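Local coordinates for protein xylan esterase 1 (Thermoanaerobacterium sp. 'JW/SL YS485', PDB 3FCY) that probably hydrolyses carboxylic esters such as the acetyl groups of xylan, as a calcium-binding carbohydrate esterase of family 7 with an alpha/beta hydrolase fold, at residues K226-Y231 and R331-L336; S304-A309 and K317-Y322; K98-K103 and N125-Y130. All blocks are in the same frame, centred on the assembly; numbering follows the deposited sequence.

Contact 1: K226-Y231 and R331-L336; sequences KVVSEY and RGFGDL
Phe333 alone carries the contact of 331-336 with strand 226-230, where it meets Val228 and Glu230, and the residues before it show how a helix start can be fixed from outside the chain. Arg331 NH2 reaches Ser119 of a second subunit, and Gly332, the N-cap of helix 333-342, gives its N-H to Asp123 OD1 of that subunit. Phe333 follows with CG anti to its backbone N (chi1 -171°), which sends the ring onto the alpha/beta hydrolase sheet, where strand 226-230 runs parallel between strands 202-207 and 289-295 and Leu291 and Cys293 also touch it. Val228 CG1 comes in at the ring edge, 3.7 Å from Phe333 CE2. Glu230 approaches obliquely, its CG 3.4 Å from Phe333 CE2, and its carboxylate is turned 54° from the ring plane. Glu230 OE2 lies in plane at the ring edge, 3.9 Å from Phe333 CE2. Asp335 binds backbone N-H groups of Trp124 and Asn125 of the second subunit. No hydrogen bond joins the segments, so van der Waals packing on the valine methyl and the stem and carboxylate of Glu230 holds the ring; since ring hydrogens carry slight positive charge, an edge turned to the carboxylate is probably mildly attractive.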
ATOM      1  N   LYS A 226      34.428  -1.774  24.786  1.00 25.86           N
ATOM      2  CA  LYS A 226      32.979  -2.009  24.831  1.00 25.94           C
ATOM      3  C   LYS A 226      32.343  -1.877  23.449  1.00 25.25           C
ATOM      4  O   LYS A 226      32.752  -1.035  22.643  1.00 23.68           O
ATOM      5  CB  LYS A 226      32.291  -1.019  25.783  1.00 27.77           C
ATOM      6  CG  LYS A 226      32.573  -1.229  27.266  1.00 33.63           C
ATOM      7  CD  LYS A 226      32.077  -2.569  27.778  1.00 34.54           C
ATOM      8  CE  LYS A 226      32.307  -2.676  29.276  1.00 36.63           C
ATOM      9  NZ  LYS A 226      31.979  -4.008  29.843  1.00 35.36           N
ATOM     10  N   VAL A 227      31.328  -2.696  23.187  1.00 24.10           N
ATOM     11  CA  VAL A 227      30.650  -2.673  21.894  1.00 23.46           C
ATOM     12  C   VAL A 227      29.131  -2.781  22.007  1.00 22.95           C
ATOM     13  O   VAL A 227      28.611  -3.747  22.563  1.00 21.30           O
ATOM     14  CB  VAL A 227      31.121  -3.837  20.992  1.00 24.32           C
ATOM     15  CG1 VAL A 227      30.574  -3.657  19.581  1.00 24.60           C
ATOM     16  CG2 VAL A 227      32.643  -3.923  20.989  1.00 24.67           C
ATOM     17  N   VAL A 228      28.426  -1.781  21.491  1.00 21.75           N
ATOM     18  CA  VAL A 228      26.968  -1.818  21.490  1.00 22.57           C
ATOM     19  C   VAL A 228      26.548  -1.870  20.027  1.00 22.07           C
ATOM     20  O   VAL A 228      26.794  -0.933  19.261  1.00 22.11           O
ATOM     21  CB  VAL A 228      26.340  -0.582  22.177  1.00 22.32           C
ATOM     22  CG1 VAL A 228      24.818  -0.620  22.019  1.00 20.74           C
ATOM     23  CG2 VAL A 228      26.697  -0.574  23.672  1.00 22.42           C
ATOM     24  N   SER A 229      25.943  -2.988  19.642  1.00 21.94           N
ATOM     25  CA  SER A 229      25.497  -3.199  18.271  1.00 22.45           C
ATOM     26  C   SER A 229      23.995  -3.455  18.235  1.00 22.32           C
ATOM     27  O   SER A 229      23.519  -4.521  18.636  1.00 21.41           O
ATOM     28  CB  SER A 229      26.252  -4.382  17.664  1.00 21.59           C
ATOM     29  OG  SER A 229      25.930  -4.551  16.299  1.00 22.79           O
ATOM     30  N   GLU A 230      23.256  -2.464  17.751  1.00 22.70           N
ATOM     31  CA  GLU A 230      21.805  -2.546  17.666  1.00 22.97           C
ATOM     32  C   GLU A 230      21.341  -3.008  16.292  1.00 23.65           C
ATOM     33  O   GLU A 230      21.641  -2.371  15.284  1.00 24.04           O
ATOM     34  CB  GLU A 230      21.205  -1.181  18.004  1.00 23.28           C
ATOM     35  CG  GLU A 230      21.547  -0.736  19.413  1.00 27.08           C
ATOM     36  CD  GLU A 230      21.048   0.651  19.747  1.00 28.30           C
ATOM     37  OE1 GLU A 230      19.842   0.918  19.567  1.00 30.18           O
ATOM     38  OE2 GLU A 230      21.863   1.473  20.208  1.00 28.38           O
ATOM     39  N   TYR A 231      20.597  -4.113  16.267  1.00 24.56           N
ATOM     40  CA  TYR A 231      20.092  -4.697  15.022  1.00 25.06           C
ATOM     41  C   TYR A 231      21.050  -4.424  13.867  1.00 24.51           C
ATOM     42  O   TYR A 231      20.715  -3.722  12.911  1.00 24.01           O
ATOM     43  CB  TYR A 231      18.678  -4.172  14.705  1.00 24.16           C
ATOM     44  CG  TYR A 231      18.424  -2.695  14.955  1.00 25.54           C
ATOM     45  CD1 TYR A 231      18.370  -1.784  13.898  1.00 26.02           C
ATOM     46  CD2 TYR A 231      18.169  -2.220  16.240  1.00 24.32           C
ATOM     47  CE1 TYR A 231      18.057  -0.436  14.118  1.00 26.72           C
ATOM     48  CE2 TYR A 231      17.859  -0.879  16.470  1.00 27.44           C
ATOM     49  CZ  TYR A 231      17.802   0.007  15.407  1.00 27.14           C
ATOM     50  OH  TYR A 231      17.480   1.326  15.636  1.00 28.78           O
ATOM     51  N   ARG A 331      12.516   0.488  23.122  1.00 27.93           N
ATOM     52  CA  ARG A 331      12.322   1.140  24.411  1.00 28.97           C
ATOM     53  C   ARG A 331      13.097   0.501  25.550  1.00 27.14           C
ATOM     54  O   ARG A 331      13.027  -0.710  25.777  1.00 25.43           O
ATOM     55  CB  ARG A 331      10.828   1.210  24.766  1.00 31.26           C
ATOM     56  CG  ARG A 331      10.032   2.212  23.927  1.00 34.84           C
ATOM     57  CD  ARG A 331       8.576   2.281  24.386  1.00 36.71           C
ATOM     58  NE  ARG A 331       7.722   3.026  23.460  1.00 40.80           N
ATOM     59  CZ  ARG A 331       7.736   4.346  23.310  1.00 41.92           C
ATOM     60  NH1 ARG A 331       8.566   5.094  24.027  1.00 43.40           N
ATOM     61  NH2 ARG A 331       6.909   4.924  22.448  1.00 41.69           N
ATOM     62  N   GLY A 332      13.850   1.338  26.257  1.00 26.02           N
ATOM     63  CA  GLY A 332      14.642   0.864  27.372  1.00 24.16           C
ATOM     64  C   GLY A 332      16.066   0.474  27.021  1.00 24.42           C
ATOM     65  O   GLY A 332      16.958   0.594  27.864  1.00 23.16           O
ATOM     66  N   PHE A 333      16.303   0.022  25.791  1.00 22.54           N
ATOM     67  CA  PHE A 333      17.654  -0.392  25.418  1.00 21.61           C
ATOM     68  C   PHE A 333      18.679   0.728  25.514  1.00 22.45           C
ATOM     69  O   PHE A 333      19.824   0.492  25.899  1.00 21.36           O
ATOM     70  CB  PHE A 333      17.709  -0.966  24.005  1.00 21.62           C
ATOM     71  CG  PHE A 333      19.039  -1.586  23.679  1.00 21.05           C
ATOM     72  CD1 PHE A 333      19.370  -2.843  24.176  1.00 19.81           C
ATOM     73  CD2 PHE A 333      19.989  -0.879  22.949  1.00 19.71           C
ATOM     74  CE1 PHE A 333      20.634  -3.390  23.954  1.00 20.73           C
ATOM     75  CE2 PHE A 333      21.257  -1.417  22.719  1.00 20.12           C
ATOM     76  CZ  PHE A 333      21.580  -2.675  23.225  1.00 18.69           C
ATOM     77  N   GLY A 334      18.276   1.940  25.138  1.00 22.56           N
ATOM     78  CA  GLY A 334      19.189   3.066  25.212  1.00 21.24           C
ATOM     79  C   GLY A 334      19.774   3.176  26.608  1.00 21.39           C
ATOM     80  O   GLY A 334      20.958   3.473  26.777  1.00 22.10           O
ATOM     81  N   ASP A 335      18.939   2.935  27.616  1.00 21.58           N
ATOM     82  CA  ASP A 335      19.380   2.997  29.005  1.00 21.20           C
ATOM     83  C   ASP A 335      20.301   1.832  29.351  1.00 20.90           C
ATOM     84  O   ASP A 335      21.271   2.007  30.084  1.00 21.65           O
ATOM     85  CB  ASP A 335      18.172   3.034  29.946  1.00 21.86           C
ATOM     86  CG  ASP A 335      17.483   4.392  29.947  1.00 24.32           C
ATOM     87  OD1 ASP A 335      16.416   4.529  30.583  1.00 25.52           O
ATOM     88  OD2 ASP A 335      18.014   5.330  29.310  1.00 25.74           O
ATOM     89  N   LEU A 336      20.008   0.646  28.823  1.00 21.93           N
ATOM     90  CA  LEU A 336      20.861  -0.513  29.080  1.00 23.35           C
ATOM     91  C   LEU A 336      22.224  -0.259  28.430  1.00 23.78           C
ATOM     92  O   LEU A 336      23.272  -0.593  28.995  1.00 22.15           O
ATOM     93  CB  LEU A 336      20.237  -1.791  28.502  1.00 24.93           C
ATOM     94  CG  LEU A 336      18.946  -2.304  29.155  1.00 28.11           C
ATOM     95  CD1 LEU A 336      18.432  -3.522  28.397  1.00 26.76           C
ATOM     96  CD2 LEU A 336      19.217  -2.658  30.623  1.00 28.52           C
TER

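Contact 2: S304-A309 and K317-Y322; sequences STVFAA and KDIKVY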
ATOM      1  N   SER A 304      17.760 -13.711  12.194  1.00 27.33           N
ATOM      2  CA  SER A 304      18.761 -14.754  11.983  1.00 26.37           C
ATOM      3  C   SER A 304      20.132 -14.196  11.599  1.00 25.82           C
ATOM      4  O   SER A 304      21.162 -14.732  12.012  1.00 25.48           O
ATOM      5  CB  SER A 304      18.277 -15.753  10.921  1.00 26.11           C
ATOM      6  OG  SER A 304      17.983 -15.118   9.688  1.00 27.50           O
ATOM      7  N   THR A 305      20.160 -13.120  10.816  1.00 25.23           N
ATOM      8  CA  THR A 305      21.442 -12.535  10.424  1.00 24.39           C
ATOM      9  C   THR A 305      22.083 -11.835  11.621  1.00 23.73           C
ATOM     10  O   THR A 305      23.305 -11.744  11.719  1.00 23.43           O
ATOM     11  CB  THR A 305      21.283 -11.514   9.272  1.00 24.95           C
ATOM     12  OG1 THR A 305      20.486 -10.407   9.713  1.00 25.09           O
ATOM     13  CG2 THR A 305      20.621 -12.171   8.074  1.00 25.88           C
ATOM     14  N   VAL A 306      21.251 -11.337  12.531  1.00 23.91           N
ATOM     15  CA  VAL A 306      21.754 -10.663  13.723  1.00 24.15           C
ATOM     16  C   VAL A 306      22.337 -11.706  14.681  1.00 25.52           C
ATOM     17  O   VAL A 306      23.414 -11.504  15.239  1.00 25.88           O
ATOM     18  CB  VAL A 306      20.628  -9.864  14.425  1.00 24.24           C
ATOM     19  CG1 VAL A 306      21.124  -9.295  15.758  1.00 23.82           C
ATOM     20  CG2 VAL A 306      20.164  -8.731  13.514  1.00 23.02           C
ATOM     21  N   PHE A 307      21.635 -12.823  14.862  1.00 25.15           N
ATOM     22  CA  PHE A 307      22.137 -13.866  15.749  1.00 26.86           C
ATOM     23  C   PHE A 307      23.385 -14.527  15.187  1.00 27.31           C
ATOM     24  O   PHE A 307      24.224 -15.012  15.941  1.00 27.33           O
ATOM     25  CB  PHE A 307      21.068 -14.922  16.035  1.00 26.89           C
ATOM     26  CG  PHE A 307      20.248 -14.625  17.258  1.00 26.61           C
ATOM     27  CD1 PHE A 307      19.048 -13.936  17.162  1.00 27.24           C
ATOM     28  CD2 PHE A 307      20.708 -14.994  18.519  1.00 27.90           C
ATOM     29  CE1 PHE A 307      18.314 -13.616  18.303  1.00 28.13           C
ATOM     30  CE2 PHE A 307      19.981 -14.676  19.668  1.00 28.23           C
ATOM     31  CZ  PHE A 307      18.783 -13.986  19.557  1.00 26.27           C
ATOM     32  N   ALA A 308      23.515 -14.538  13.865  1.00 26.99           N
ATOM     33  CA  ALA A 308      24.692 -15.128  13.237  1.00 26.64           C
ATOM     34  C   ALA A 308      25.932 -14.345  13.671  1.00 26.56           C
ATOM     35  O   ALA A 308      26.970 -14.927  13.982  1.00 27.60           O
ATOM     36  CB  ALA A 308      24.553 -15.094  11.717  1.00 27.22           C
ATOM     37  N   ALA A 309      25.822 -13.021  13.692  1.00 24.35           N
ATOM     38  CA  ALA A 309      26.945 -12.188  14.100  1.00 24.10           C
ATOM     39  C   ALA A 309      27.184 -12.398  15.589  1.00 25.23           C
ATOM     40  O   ALA A 309      28.313 -12.596  16.022  1.00 24.85           O
ATOM     41  CB  ALA A 309      26.647 -10.720  13.823  1.00 23.86           C
ATOM     42  N   LYS A 317      29.579 -11.413  26.067  1.00 28.83           N
ATOM     43  CA  LYS A 317      28.475 -10.856  25.291  1.00 27.87           C
ATOM     44  C   LYS A 317      27.088 -11.148  25.857  1.00 28.62           C
ATOM     45  O   LYS A 317      26.897 -12.071  26.654  1.00 27.11           O
ATOM     46  CB  LYS A 317      28.539 -11.407  23.868  1.00 26.13           C
ATOM     47  CG  LYS A 317      28.265 -12.909  23.820  1.00 26.74           C
ATOM     48  CD  LYS A 317      28.527 -13.514  22.452  1.00 25.33           C
ATOM     49  CE  LYS A 317      28.158 -14.989  22.440  1.00 27.69           C
ATOM     50  NZ  LYS A 317      28.435 -15.631  21.126  1.00 27.70           N
ATOM     51  N   ASP A 318      26.121 -10.351  25.409  1.00 27.37           N
ATOM     52  CA  ASP A 318      24.727 -10.484  25.806  1.00 28.67           C
ATOM     53  C   ASP A 318      23.865  -9.861  24.708  1.00 28.35           C
ATOM     54  O   ASP A 318      24.288  -8.911  24.038  1.00 25.92           O
ATOM     55  CB  ASP A 318      24.472  -9.769  27.140  1.00 33.29           C
ATOM     56  CG  ASP A 318      25.111 -10.490  28.325  1.00 39.32           C
ATOM     57  OD1 ASP A 318      24.658 -11.612  28.650  1.00 39.94           O
ATOM     58  OD2 ASP A 318      26.064  -9.941  28.927  1.00 40.21           O
ATOM     59  N   ILE A 319      22.665 -10.401  24.517  1.00 27.19           N
ATOM     60  CA  ILE A 319      21.762  -9.878  23.504  1.00 25.26           C
ATOM     61  C   ILE A 319      20.350  -9.712  24.073  1.00 26.23           C
ATOM     62  O   ILE A 319      19.815 -10.607  24.735  1.00 25.08           O
ATOM     63  CB  ILE A 319      21.749 -10.798  22.244  1.00 26.60           C
ATOM     64  CG1 ILE A 319      21.039 -10.093  21.084  1.00 25.43           C
ATOM     65  CG2 ILE A 319      21.067 -12.122  22.555  1.00 26.58           C
ATOM     66  CD1 ILE A 319      21.180 -10.805  19.761  1.00 23.71           C
ATOM     67  N   LYS A 320      19.766  -8.540  23.836  1.00 23.97           N
ATOM     68  CA  LYS A 320      18.426  -8.233  24.311  1.00 24.44           C
ATOM     69  C   LYS A 320      17.437  -8.448  23.170  1.00 25.15           C
ATOM     70  O   LYS A 320      17.589  -7.871  22.089  1.00 23.82           O
ATOM     71  CB  LYS A 320      18.366  -6.784  24.803  1.00 23.92           C
ATOM     72  CG  LYS A 320      19.384  -6.475  25.896  1.00 26.66           C
ATOM     73  CD  LYS A 320      19.203  -7.411  27.087  1.00 30.03           C
ATOM     74  CE  LYS A 320      20.397  -7.349  28.025  1.00 35.10           C
ATOM     75  NZ  LYS A 320      20.267  -8.308  29.161  1.00 35.87           N
ATOM     76  N   VAL A 321      16.432  -9.282  23.423  1.00 25.03           N
ATOM     77  CA  VAL A 321      15.418  -9.616  22.427  1.00 24.66           C
ATOM     78  C   VAL A 321      14.119  -8.847  22.635  1.00 24.92           C
ATOM     79  O   VAL A 321      13.570  -8.829  23.738  1.00 22.78           O
ATOM     80  CB  VAL A 321      15.105 -11.132  22.460  1.00 26.81           C
ATOM     81  CG1 VAL A 321      14.081 -11.485  21.388  1.00 23.99           C
ATOM     82  CG2 VAL A 321      16.389 -11.926  22.267  1.00 24.42           C
ATOM     83  N   TYR A 322      13.639  -8.216  21.566  1.00 23.60           N
ATOM     84  CA  TYR A 322      12.402  -7.438  21.596  1.00 24.57           C
ATOM     85  C   TYR A 322      11.434  -8.042  20.573  1.00 24.82           C
ATOM     86  O   TYR A 322      11.433  -7.669  19.395  1.00 22.98           O
ATOM     87  CB  TYR A 322      12.708  -5.975  21.263  1.00 24.30           C
ATOM     88  CG  TYR A 322      13.556  -5.305  22.318  1.00 27.04           C
ATOM     89  CD1 TYR A 322      12.969  -4.530  23.319  1.00 26.01           C
ATOM     90  CD2 TYR A 322      14.938  -5.492  22.354  1.00 25.11           C
ATOM     91  CE1 TYR A 322      13.736  -3.958  24.333  1.00 26.44           C
ATOM     92  CE2 TYR A 322      15.713  -4.930  23.363  1.00 26.84           C
ATOM     93  CZ  TYR A 322      15.102  -4.164  24.349  1.00 26.94           C
ATOM     94  OH  TYR A 322      15.859  -3.606  25.352  1.00 28.13           O
TER
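Ile319 and Phe307, which bury nearly equal areas here, show how a helix and a strand can be joined through one aliphatic branch laid on an aromatic face. The isoleucine places CG1 anti to its backbone N (chi1 -168°) and continues extended through chi2, carrying CD1 out over the phenylalanine. That methyl makes a CH-pi contact, 4.1 Å from the centroid of the Phe307 ring and only 16° off its normal, though displaced toward the rim. The second branch joins in, with Ile319 CG2 4.0 Å from Phe307 CE2. Val321 meets the same ring at its edge, its CG2 near the ring plane, 4.2 Å from Phe307 CZ. The smaller Val306 adds its CG1, 4.3 Å from Ile319 CD1, and the isoleucine tip thus touches both a valine and a phenylalanine of one helical turn. No hydrogen bond crosses between the segments. Their axes approach to 10.8 Å and run almost antiparallel, at 165°, as expected of a beta-alpha-beta crossover from strand 289-295 through helix 303-310 to strand 317-322. Met292 and Val294 of the first strand pack against Val306, and Leu34 and Leu37 of helix 34-37 against Phe307. Strand 317-322 is the last of the sheet within this chain, while its Lys320 and Tyr322 pack on helix 333-342.

Contact 3: K98-K103 and N125-Y130; sequences KYIKPK and NDKLNY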
ATOM      1  N   LYS A  98      32.394  14.114  14.020  1.00 24.75           N
ATOM      2  CA  LYS A  98      32.139  15.134  15.022  1.00 25.80           C
ATOM      3  C   LYS A  98      33.015  14.706  16.190  1.00 24.20           C
ATOM      4  O   LYS A  98      33.225  13.513  16.396  1.00 24.79           O
ATOM      5  CB  LYS A  98      30.664  15.136  15.449  1.00 24.77           C
ATOM      6  CG  LYS A  98      29.719  15.835  14.478  1.00 26.45           C
ATOM      7  CD  LYS A  98      28.285  15.817  15.009  1.00 27.98           C
ATOM      8  CE  LYS A  98      27.387  16.764  14.224  1.00 28.52           C
ATOM      9  NZ  LYS A  98      27.360  16.438  12.771  1.00 29.46           N
ATOM     10  N   TYR A  99      33.524  15.669  16.946  1.00 25.15           N
ATOM     11  CA  TYR A  99      34.390  15.374  18.087  1.00 25.37           C
ATOM     12  C   TYR A  99      34.069  16.335  19.224  1.00 25.80           C
ATOM     13  O   TYR A  99      34.280  17.544  19.110  1.00 25.65           O
ATOM     14  CB  TYR A  99      35.859  15.493  17.651  1.00 27.28           C
ATOM     15  CG  TYR A  99      36.904  15.495  18.754  1.00 30.61           C
ATOM     16  CD1 TYR A  99      36.801  14.649  19.860  1.00 33.13           C
ATOM     17  CD2 TYR A  99      38.034  16.309  18.654  1.00 32.30           C
ATOM     18  CE1 TYR A  99      37.806  14.612  20.841  1.00 33.90           C
ATOM     19  CE2 TYR A  99      39.040  16.279  19.619  1.00 34.82           C
ATOM     20  CZ  TYR A  99      38.921  15.429  20.708  1.00 36.01           C
ATOM     21  OH  TYR A  99      39.931  15.395  21.646  1.00 39.07           O
ATOM     22  N   ILE A 100      33.530  15.786  20.311  1.00 24.42           N
ATOM     23  CA  ILE A 100      33.162  16.580  21.475  1.00 24.80           C
ATOM     24  C   ILE A 100      34.026  16.163  22.660  1.00 25.85           C
ATOM     25  O   ILE A 100      34.056  14.995  23.051  1.00 23.72           O
ATOM     26  CB  ILE A 100      31.679  16.386  21.843  1.00 24.25           C
ATOM     27  CG1 ILE A 100      30.806  16.565  20.594  1.00 25.31           C
ATOM     28  CG2 ILE A 100      31.280  17.397  22.908  1.00 23.28           C
ATOM     29  CD1 ILE A 100      29.341  16.223  20.811  1.00 27.10           C
ATOM     30  N   LYS A 101      34.725  17.139  23.225  1.00 26.41           N
ATOM     31  CA  LYS A 101      35.622  16.903  24.344  1.00 28.56           C
ATOM     32  C   LYS A 101      35.143  17.666  25.572  1.00 28.40           C
ATOM     33  O   LYS A 101      34.997  18.889  25.537  1.00 28.73           O
ATOM     34  CB  LYS A 101      37.031  17.362  23.957  1.00 30.74           C
ATOM     35  CG  LYS A 101      38.090  17.165  25.013  1.00 34.97           C
ATOM     36  CD  LYS A 101      39.405  17.780  24.555  1.00 38.22           C
ATOM     37  CE  LYS A 101      40.473  17.667  25.632  1.00 40.19           C
ATOM     38  NZ  LYS A 101      41.744  18.317  25.203  1.00 41.77           N
ATOM     39  N   PRO A 102      34.884  16.950  26.678  1.00 27.80           N
ATOM     40  CA  PRO A 102      34.421  17.616  27.897  1.00 29.90           C
ATOM     41  C   PRO A 102      35.525  18.479  28.503  1.00 31.60           C
ATOM     42  O   PRO A 102      36.708  18.140  28.417  1.00 31.58           O
ATOM     43  CB  PRO A 102      34.036  16.446  28.801  1.00 29.58           C
ATOM     44  CG  PRO A 102      35.022  15.387  28.406  1.00 27.95           C
ATOM     45  CD  PRO A 102      35.042  15.499  26.894  1.00 26.62           C
ATOM     46  N   LYS A 103      35.140  19.600  29.104  1.00 33.67           N
ATOM     47  CA  LYS A 103      36.113  20.483  29.733  1.00 37.14           C
ATOM     48  C   LYS A 103      36.400  19.997  31.148  1.00 37.76           C
ATOM     49  O   LYS A 103      36.015  20.634  32.124  1.00 39.61           O
ATOM     50  CB  LYS A 103      35.595  21.924  29.783  1.00 37.23           C
ATOM     51  CG  LYS A 103      35.671  22.689  28.469  1.00 38.68           C
ATOM     52  CD  LYS A 103      35.257  24.136  28.704  1.00 42.52           C
ATOM     53  CE  LYS A 103      35.368  24.984  27.453  1.00 43.02           C
ATOM     54  NZ  LYS A 103      34.965  26.394  27.738  1.00 45.36           N
ATOM     55  N   ASN A 125      23.914  18.106  19.755  1.00 22.16           N
ATOM     56  CA  ASN A 125      23.240  18.045  21.048  1.00 23.17           C
ATOM     57  C   ASN A 125      22.942  16.680  21.661  1.00 22.46           C
ATOM     58  O   ASN A 125      23.180  16.485  22.849  1.00 22.34           O
ATOM     59  CB  ASN A 125      21.957  18.891  20.997  1.00 21.38           C
ATOM     60  CG  ASN A 125      20.747  18.095  20.565  1.00 22.42           C
ATOM     61  OD1 ASN A 125      20.114  17.428  21.380  1.00 22.73           O
ATOM     62  ND2 ASN A 125      20.422  18.150  19.275  1.00 20.65           N
ATOM     63  N   ASP A 126      22.436  15.737  20.873  1.00 23.01           N
ATOM     64  CA  ASP A 126      22.100  14.426  21.418  1.00 24.08           C
ATOM     65  C   ASP A 126      23.309  13.535  21.707  1.00 24.82           C
ATOM     66  O   ASP A 126      23.160  12.411  22.190  1.00 24.63           O
ATOM     67  CB  ASP A 126      21.102  13.707  20.498  1.00 25.07           C
ATOM     68  CG  ASP A 126      21.628  13.518  19.092  1.00 25.63           C
ATOM     69  OD1 ASP A 126      22.511  12.654  18.894  1.00 22.58           O
ATOM     70  OD2 ASP A 126      21.158  14.243  18.186  1.00 26.55           O
ATOM     71  N   LYS A 127      24.507  14.038  21.414  1.00 25.17           N
ATOM     72  CA  LYS A 127      25.729  13.293  21.693  1.00 23.41           C
ATOM     73  C   LYS A 127      26.188  13.696  23.093  1.00 23.59           C
ATOM     74  O   LYS A 127      27.020  13.025  23.709  1.00 24.55           O
ATOM     75  CB  LYS A 127      26.839  13.646  20.691  1.00 25.02           C
ATOM     76  CG  LYS A 127      26.505  13.401  19.220  1.00 25.10           C
ATOM     77  CD  LYS A 127      26.165  11.942  18.946  1.00 24.08           C
ATOM     78  CE  LYS A 127      25.870  11.704  17.464  1.00 23.04           C
ATOM     79  NZ  LYS A 127      24.748  12.549  16.958  1.00 22.06           N
ATOM     80  N   LEU A 128      25.625  14.793  23.592  1.00 21.18           N
ATOM     81  CA  LEU A 128      25.992  15.322  24.901  1.00 22.03           C
ATOM     82  C   LEU A 128      25.538  14.499  26.101  1.00 22.28           C
ATOM     83  O   LEU A 128      25.963  14.764  27.225  1.00 23.68           O
ATOM     84  CB  LEU A 128      25.478  16.759  25.047  1.00 20.26           C
ATOM     85  CG  LEU A 128      26.023  17.763  24.025  1.00 20.77           C
ATOM     86  CD1 LEU A 128      25.365  19.125  24.243  1.00 18.23           C
ATOM     87  CD2 LEU A 128      27.548  17.860  24.159  1.00 19.38           C
ATOM     88  N   ASN A 129      24.680  13.510  25.884  1.00 21.19           N
ATOM     89  CA  ASN A 129      24.235  12.691  27.005  1.00 23.93           C
ATOM     90  C   ASN A 129      25.430  11.928  27.577  1.00 24.09           C
ATOM     91  O   ASN A 129      25.527  11.741  28.787  1.00 24.73           O
ATOM     92  CB  ASN A 129      23.109  11.737  26.577  1.00 23.21           C
ATOM     93  CG  ASN A 129      23.527  10.781  25.477  1.00 21.99           C
ATOM     94  OD1 ASN A 129      24.352  11.110  24.628  1.00 20.89           O
ATOM     95  ND2 ASN A 129      22.933   9.595  25.474  1.00 22.29           N
ATOM     96  N   TYR A 130      26.350  11.503  26.714  1.00 24.04           N
ATOM     97  CA  TYR A 130      27.537  10.805  27.199  1.00 24.71           C
ATOM     98  C   TYR A 130      28.600  11.798  27.665  1.00 25.26           C
ATOM     99  O   TYR A 130      29.440  11.471  28.507  1.00 26.01           O
ATOM    100  CB  TYR A 130      28.113   9.874  26.128  1.00 24.46           C
ATOM    101  CG  TYR A 130      27.373   8.560  26.043  1.00 25.19           C
ATOM    102  CD1 TYR A 130      26.233   8.429  25.247  1.00 25.09           C
ATOM    103  CD2 TYR A 130      27.785   7.459  26.797  1.00 23.09           C
ATOM    104  CE1 TYR A 130      25.520   7.233  25.202  1.00 24.10           C
ATOM    105  CE2 TYR A 130      27.081   6.258  26.763  1.00 24.03           C
ATOM    106  CZ  TYR A 130      25.948   6.153  25.961  1.00 24.94           C
ATOM    107  OH  TYR A 130      25.252   4.969  25.905  1.00 23.71           O
TER
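Lys127 NZ, at the end of a side chain whose CB rests on Ile100, is gripped by three oxygens: the carboxylate of Asp126 and the main-chain carbonyls of Ser121 and Asp123. The salt bridge, Lys127 NZ to Asp126 OD1 at 3.0 Å, arrives on the syn side of the carboxylate, 23° out of its plane. Bends at chi2 and chi4 fold the lysine back toward the loop that precedes it. Three acceptors of this kind would probably stabilise a buried ammonium group and offset the like charge of Lys98, whose NZ is 6.3 Å from Lys127 NZ and binds Gly122 O and Ser121 OG of the same loop. Below this polar end the contact is aliphatic. Ile100 holds CG2 anti to its backbone N, while CG1 stands beside that N (chi1 -50°), and the longer branch touches both Lys127 and Leu128. Its CD1 presses on the lysine stem, with Ile100 CD1 3.6 Å from Lys127 CB. CG2 joins it on Leu128, with Ile100 CG2 4.0 Å from Leu128 CD2, and the isoleucine crosses both partners at about a right angle. Strand 94-102 runs between strands 80-88 and 136-140 in the sheet, antiparallel to both; the short helical segment packs over it, with Lys127 also touching Ala139 and Tyr130 touching Val137 of strand 136-140, and Leu128 lying against Met338 of a second subunit.

How the contacts relate
All three contacts tie helical segments to one mixed sheet. Contacts 1 and 2 (centres 12 Å apart) touch: Tyr322 OH lies 3.5 Å from Phe333 CB, joining the outermost strand within this chain to the helix that follows. Contact 3 is centred 18 Å from contact 1 and 28 Å from contact 2, farther along the sheet. Between subunits contacts 1 and 3 meet, as Asp335 binds Asn125 N of a second subunit. The predicted Ser208-Asp298-His327 triad lies near the first two without touching the side chains of Glu230, about 7 Å from that of Ser208, or Val306, about 6 Å from that of Asp298; the calcium ion is about 14 Å from the Val228 side chain.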